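Local coordinates for protein endo-1,4-beta-xylanase (Uncultured bacterium, PDB 7AX7) that uses a bound cobalt ion to remove acetyl groups from acetylated xylan, working as the CE4 deacetylase domain of a multidomain xylanase, at residues D23-Y28 with Q167-L172; T131-R136 with T161-P166. One frame throughout, in Å; residues are numbered along the deposited sequence.

Contact 1: residues D23-Y28 with Q167-L172; sequences DILERY and QIIEGL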
loop_
_atom_site.group_PDB
_atom_site.type_symbol
_atom_site.label_atom_id
_atom_site.label_comp_id
_atom_site.label_asym_id
_atom_site.label_seq_id
_atom_site.Cartn_x
_atom_site.Cartn_y
_atom_site.Cartn_z
ATOM N N ASP A 23 -0.294 -2.722 -15.431
ATOM C CA ASP A 23 0.376 -2.878 -16.718
ATOM C C ASP A 23 1.869 -2.635 -16.579
ATOM O O ASP A 23 2.684 -3.389 -17.120
ATOM C CB ASP A 23 -0.216 -1.915 -17.748
ATOM C CG ASP A 23 -1.621 -2.300 -18.182
ATOM O OD1 ASP A 23 -2.061 -3.436 -17.895
ATOM O OD2 ASP A 23 -2.285 -1.449 -18.811
ATOM N N ILE A 24 2.240 -1.592 -15.831
ATOM C CA ILE A 24 3.648 -1.240 -15.669
ATOM C C ILE A 24 4.353 -2.251 -14.765
ATOM O O ILE A 24 5.455 -2.724 -15.072
ATOM C CB ILE A 24 3.766 0.195 -15.128
ATOM C CG1 ILE A 24 3.303 1.201 -16.190
ATOM C CG2 ILE A 24 5.185 0.483 -14.630
ATOM C CD1 ILE A 24 2.932 2.577 -15.607
ATOM N N LEU A 25 3.739 -2.587 -13.629
ATOM C CA LEU A 25 4.321 -3.599 -12.756
ATOM C C LEU A 25 4.539 -4.906 -13.506
ATOM O O LEU A 25 5.589 -5.542 -13.366
ATOM C CB LEU A 25 3.433 -3.821 -11.531
ATOM C CG LEU A 25 3.206 -2.634 -10.579
ATOM C CD1 LEU A 25 2.267 -3.048 -9.460
ATOM C CD2 LEU A 25 4.531 -2.104 -10.005
ATOM N N GLU A 26 3.567 -5.317 -14.320
ATOM C CA GLU A 26 3.727 -6.554 -15.082
ATOM C C GLU A 26 4.875 -6.440 -16.076
ATOM O O GLU A 26 5.663 -7.382 -16.237
ATOM C CB GLU A 26 2.426 -6.900 -15.808
ATOM C CG GLU A 26 2.476 -8.184 -16.633
ATOM C CD GLU A 26 1.130 -8.503 -17.287
ATOM O OE1 GLU A 26 0.363 -7.552 -17.561
ATOM O OE2 GLU A 26 0.839 -9.698 -17.521
ATOM N N ARG A 27 4.979 -5.293 -16.753
ATOM C CA ARG A 27 6.027 -5.101 -17.751
ATOM C C ARG A 27 7.406 -5.308 -17.140
ATOM O O ARG A 27 8.275 -5.936 -17.752
ATOM C CB ARG A 27 5.892 -3.700 -18.362
ATOM C CG ARG A 27 6.880 -3.322 -19.467
ATOM C CD ARG A 27 6.818 -1.801 -19.736
ATOM N NE ARG A 27 5.435 -1.330 -19.830
ATOM C CZ ARG A 27 5.028 -0.086 -19.585
ATOM N NH1 ARG A 27 5.888 0.863 -19.216
ATOM N NH2 ARG A 27 3.744 0.207 -19.705
ATOM N N TYR A 28 7.624 -4.791 -15.926
ATOM C CA TYR A 28 8.906 -4.887 -15.234
ATOM C C TYR A 28 9.022 -6.108 -14.319
ATOM O O TYR A 28 10.056 -6.274 -13.660
ATOM C CB TYR A 28 9.155 -3.604 -14.421
ATOM C CG TYR A 28 9.538 -2.416 -15.282
ATOM C CD1 TYR A 28 10.858 -2.228 -15.703
ATOM C CD2 TYR A 28 8.579 -1.499 -15.693
ATOM C CE1 TYR A 28 11.208 -1.137 -16.504
ATOM C CE2 TYR A 28 8.916 -0.412 -16.492
ATOM C CZ TYR A 28 10.222 -0.239 -16.895
ATOM O OH TYR A 28 10.536 0.848 -17.685
ATOM N N GLN A 167 10.115 5.245 -14.550
ATOM C CA GLN A 167 11.420 5.744 -14.110
ATOM C C GLN A 167 11.748 5.268 -12.704
ATOM O O GLN A 167 12.911 4.987 -12.390
ATOM C CB GLN A 167 11.465 7.274 -14.145
ATOM C CG GLN A 167 11.531 7.916 -15.529
ATOM C CD GLN A 167 11.354 9.444 -15.476
ATOM O OE1 GLN A 167 10.280 9.967 -15.786
ATOM N NE2 GLN A 167 12.410 10.155 -15.086
ATOM N N ILE A 168 10.747 5.227 -11.825
ATOM C CA ILE A 168 10.989 4.800 -10.451
ATOM C C ILE A 168 11.496 3.362 -10.422
ATOM O O ILE A 168 12.506 3.059 -9.778
ATOM C CB ILE A 168 9.720 4.970 -9.591
ATOM C CG1 ILE A 168 9.372 6.458 -9.432
ATOM C CG2 ILE A 168 9.924 4.300 -8.199
ATOM C CD1 ILE A 168 7.976 6.715 -8.832
ATOM N N ILE A 169 10.809 2.456 -11.124
ATOM C CA ILE A 169 11.207 1.047 -11.106
ATOM C C ILE A 169 12.579 0.880 -11.745
ATOM O O ILE A 169 13.491 0.272 -11.166
ATOM C CB ILE A 169 10.152 0.176 -11.813
ATOM C CG1 ILE A 169 8.852 0.144 -11.005
ATOM C CG2 ILE A 169 10.694 -1.248 -12.066
ATOM C CD1 ILE A 169 7.705 -0.445 -11.758
ATOM N N GLU A 170 12.740 1.415 -12.956
ATOM C CA GLU A 170 14.012 1.315 -13.656
ATOM C C GLU A 170 15.147 1.864 -12.806
ATOM O O GLU A 170 16.242 1.286 -12.773
ATOM C CB GLU A 170 13.932 2.069 -14.984
ATOM C CG GLU A 170 15.164 1.924 -15.861
ATOM C CD GLU A 170 15.262 3.018 -16.899
ATOM O OE1 GLU A 170 14.453 3.009 -17.847
ATOM O OE2 GLU A 170 16.139 3.895 -16.753
ATOM N N GLY A 171 14.902 2.981 -12.110
ATOM C CA GLY A 171 15.961 3.618 -11.343
ATOM C C GLY A 171 16.335 2.840 -10.096
ATOM O O GLY A 171 17.511 2.768 -9.725
ATOM N N LEU A 172 15.344 2.243 -9.432
ATOM C CA LEU A 172 15.653 1.491 -8.221
ATOM C C LEU A 172 16.385 0.193 -8.554
ATOM O O LEU A 172 17.315 -0.202 -7.840
ATOM C CB LEU A 172 14.368 1.238 -7.424
ATOM C CG LEU A 172 13.792 2.508 -6.765
ATOM C CD1 LEU A 172 12.445 2.251 -6.122
ATOM C CD2 LEU A 172 14.762 3.077 -5.749
HETATM O O HOH W 1 12.981 0.824 -18.821
#

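Contact 2: residues T131-R136 with T161-P166; sequences TSVQQR and TVQALP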
loop_
_atom_site.group_PDB
_atom_site.type_symbol
_atom_site.label_atom_id
_atom_site.label_comp_id
_atom_site.label_asym_id
_atom_site.label_seq_id
_atom_site.Cartn_x
_atom_site.Cartn_y
_atom_site.Cartn_z
ATOM N N THR A 131 2.271 18.306 -7.687
ATOM C CA THR A 131 3.520 17.551 -7.639
ATOM C C THR A 131 3.716 16.893 -9.000
ATOM O O THR A 131 2.931 16.027 -9.402
ATOM C CB THR A 131 3.494 16.514 -6.520
ATOM O OG1 THR A 131 3.030 17.132 -5.314
ATOM C CG2 THR A 131 4.888 15.944 -6.287
ATOM N N SER A 132 4.758 17.312 -9.710
ATOM C CA SER A 132 4.961 16.898 -11.088
ATOM C C SER A 132 5.323 15.417 -11.169
ATOM O O SER A 132 5.701 14.775 -10.182
ATOM C CB SER A 132 6.081 17.715 -11.725
ATOM O OG SER A 132 7.327 17.318 -11.169
ATOM N N VAL A 133 5.227 14.878 -12.386
ATOM C CA VAL A 133 5.768 13.546 -12.664
ATOM C C VAL A 133 7.188 13.417 -12.112
ATOM O O VAL A 133 7.496 12.508 -11.331
ATOM C CB VAL A 133 5.736 13.258 -14.176
ATOM C CG1 VAL A 133 6.492 11.963 -14.483
ATOM C CG2 VAL A 133 4.302 13.200 -14.672
ATOM N N GLN A 134 8.079 14.324 -12.527
ATOM C CA GLN A 134 9.496 14.191 -12.176
ATOM C C GLN A 134 9.748 14.419 -10.684
ATOM O O GLN A 134 10.658 13.807 -10.110
ATOM C CB GLN A 134 10.335 15.162 -13.007
ATOM C CG GLN A 134 11.819 14.856 -12.970
ATOM C CD GLN A 134 12.142 13.502 -13.576
ATOM O OE1 GLN A 134 11.537 13.095 -14.569
ATOM N NE2 GLN A 134 13.073 12.788 -12.964
ATOM N N GLN A 135 8.973 15.291 -10.035
ATOM C CA GLN A 135 9.067 15.373 -8.579
ATOM C C GLN A 135 8.728 14.028 -7.945
ATOM O O GLN A 135 9.396 13.587 -7.000
ATOM C CB GLN A 135 8.142 16.463 -8.033
ATOM C CG GLN A 135 8.638 17.895 -8.236
ATOM C CD GLN A 135 7.671 18.929 -7.665
ATOM O OE1 GLN A 135 6.526 19.042 -8.108
ATOM N NE2 GLN A 135 8.130 19.679 -6.670
ATOM N N ARG A 136 7.689 13.364 -8.456
ATOM C CA ARG A 136 7.315 12.052 -7.936
ATOM C C ARG A 136 8.448 11.051 -8.119
ATOM O O ARG A 136 8.801 10.317 -7.188
ATOM C CB ARG A 136 6.028 11.571 -8.618
ATOM C CG ARG A 136 4.827 12.428 -8.240
ATOM C CD ARG A 136 3.581 12.143 -9.062
ATOM N NE ARG A 136 2.605 13.212 -8.849
ATOM C CZ ARG A 136 1.287 13.044 -8.765
ATOM N NH1 ARG A 136 0.751 11.832 -8.872
ATOM N NH2 ARG A 136 0.504 14.100 -8.563
ATOM N N THR A 161 1.285 9.737 -11.351
ATOM C CA THR A 161 2.039 8.648 -10.732
ATOM C C THR A 161 2.226 7.498 -11.706
ATOM O O THR A 161 3.286 6.858 -11.729
ATOM C CB THR A 161 1.338 8.182 -9.461
ATOM O OG1 THR A 161 1.537 9.169 -8.438
ATOM C CG2 THR A 161 1.873 6.813 -8.987
ATOM N N VAL A 162 1.209 7.224 -12.528
ATOM C CA VAL A 162 1.380 6.267 -13.616
ATOM C C VAL A 162 2.533 6.686 -14.523
ATOM O O VAL A 162 3.377 5.864 -14.898
ATOM C CB VAL A 162 0.065 6.115 -14.400
ATOM C CG1 VAL A 162 0.282 5.226 -15.609
ATOM C CG2 VAL A 162 -1.032 5.541 -13.482
ATOM N N GLN A 163 2.598 7.972 -14.880
ATOM C CA GLN A 163 3.701 8.446 -15.710
ATOM C C GLN A 163 5.040 8.283 -15.001
ATOM O O GLN A 163 6.047 7.954 -15.633
ATOM C CB GLN A 163 3.488 9.912 -16.097
ATOM C CG GLN A 163 2.358 10.147 -17.070
ATOM C CD GLN A 163 2.055 11.633 -17.246
ATOM O OE1 GLN A 163 1.429 12.267 -16.383
ATOM N NE2 GLN A 163 2.509 12.195 -18.356
ATOM N N ALA A 164 5.062 8.499 -13.686
ATOM C CA ALA A 164 6.305 8.455 -12.920
ATOM C C ALA A 164 6.806 7.034 -12.696
ATOM O O ALA A 164 8.014 6.826 -12.572
ATOM C CB ALA A 164 6.104 9.144 -11.571
ATOM N N LEU A 165 5.907 6.052 -12.644
ATOM C CA LEU A 165 6.296 4.729 -12.163
ATOM C C LEU A 165 7.396 4.054 -12.993
ATOM O O LEU A 165 8.278 3.414 -12.391
ATOM C CB LEU A 165 5.044 3.847 -12.074
ATOM C CG LEU A 165 5.232 2.484 -11.404
ATOM C CD1 LEU A 165 5.748 2.637 -9.974
ATOM C CD2 LEU A 165 3.936 1.695 -11.417
ATOM N N PRO A 166 7.425 4.139 -14.329
ATOM C CA PRO A 166 8.510 3.445 -15.046
ATOM C C PRO A 166 9.899 3.927 -14.661
ATOM O O PRO A 166 10.785 3.090 -14.450
ATOM C CB PRO A 166 8.175 3.710 -16.521
ATOM C CG PRO A 166 6.663 3.761 -16.514
ATOM C CD PRO A 166 6.368 4.579 -15.259
#

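Contact 1: residues D23-Y28 with Q167-L172
Two outer helices of the NodB-type deacetylase fold, 16-28 and 159-174, meet where Ile169 packs against Tyr28, Ile24 and Leu25. The axes of the two segments run in the same sense, inclined by 26° and 10.9 Å apart at their closest, and Ile169 is the residue of 167-172 that meets all three. Its CB stands over one face of the Tyr28 ring, and its branch methyl CG2 presses on the root of that ring, 3.6 Å from Tyr28 CG. The other branch extends, CD1 anti to CA (chi2 168°), into the first helix, placing Ile169 CD1 3.9 Å from Ile24 CG2 and 4.0 Å from Leu25 CD2. The Leu25 and Ile169 side chains cross at about a right angle. The outer margin is polar: one water at the edge of the tyrosine ring, in its plane, bonds to Tyr28 OH at 2.7 Å and donates to Glu170 OE1 at 2.8 Å, bridging the two helices where no direct hydrogen bond joins the segments. Lys173 NZ, one turn beyond Ile169, hydrogen-bonds to Tyr28 O. On the inner side Ile169 also rests on Val30 and on Phe179 of strand 177-179, while Ile24 packs against Val162, earlier in helix 159-174.

Contact 2: residues T131-R136 with T161-P166
Arg136 and Thr161 form the polar, buried end of this contact, and Val133 with Gln163 its more open end. The arginine side chain leaves its helix with CG anti to the carbonyl carbon (chi1 -67°) and stays extended as far as NE; it crosses the Thr161 side chain at about a right angle. There Arg136 NH1 donates to Thr161 OG1 over 2.8 Å in a bent bond (140°), the hydroxyl oxygen at the edge of the guanidinium, tilted slightly from its plane. Thr161 OG1 is also bonded to Asp126 OD2, and NH1 to Asn158 OD1. The same guanidinium turns back on its own segment: Arg136 NE donates to Thr131 O at 2.9 Å, approaching from above the carbonyl plane, and NH2 adds a weak bond to that oxygen. An alanine here would keep CB against Ala164 but would probably leave Thr131 O without its two arginine donors, one of them weak, and Thr161 OG1 and Asn158 OD1 without theirs, letting the loop ahead of the helix move more freely. That loop enters helix 133-143 through a capping box, with Gln135 N bonded to Ser132 OG at 2.8 Å and Ser132 N returning to Gln135 OE1 at 2.9 Å, on a lone pair in the amide plane. Between the two ends the helices come close over the small Ala164, whose CB lies 3.6 Å from Val133 O and 3.8 Å from Arg136 CB. Val133 spreads its two methyls over neighbouring residues, CG1 against the backbone of Ala164 and CG2 3.5 Å from Gln163 OE1. Gln163 lies across the valine at about a right angle, and its largely solvent-exposed side chain meets it by van der Waals contact through CB, CD and OE1.

In the fold
Both contacts use helix 159-174, which lies between helix 16-28 in contact 1 and helix 133-143 in contact 2. Each has a buried centre and a more exposed margin, but the chemistry differs. Contact 1 is an aliphatic and aromatic interface without a direct hydrogen bond, and water bridges its margin; contact 2 buries an arginine network, with the side chain of Thr161 about 12 Å from the cobalt ion, and its open margin is a valine met by a glutamine. The two also touch directly: Ile24 of contact 1 packs on Leu165 of segment 161-166, Tyr28 on Pro166, and Gln167 probably hydrogen-bonds to Gln134 of segment 131-136.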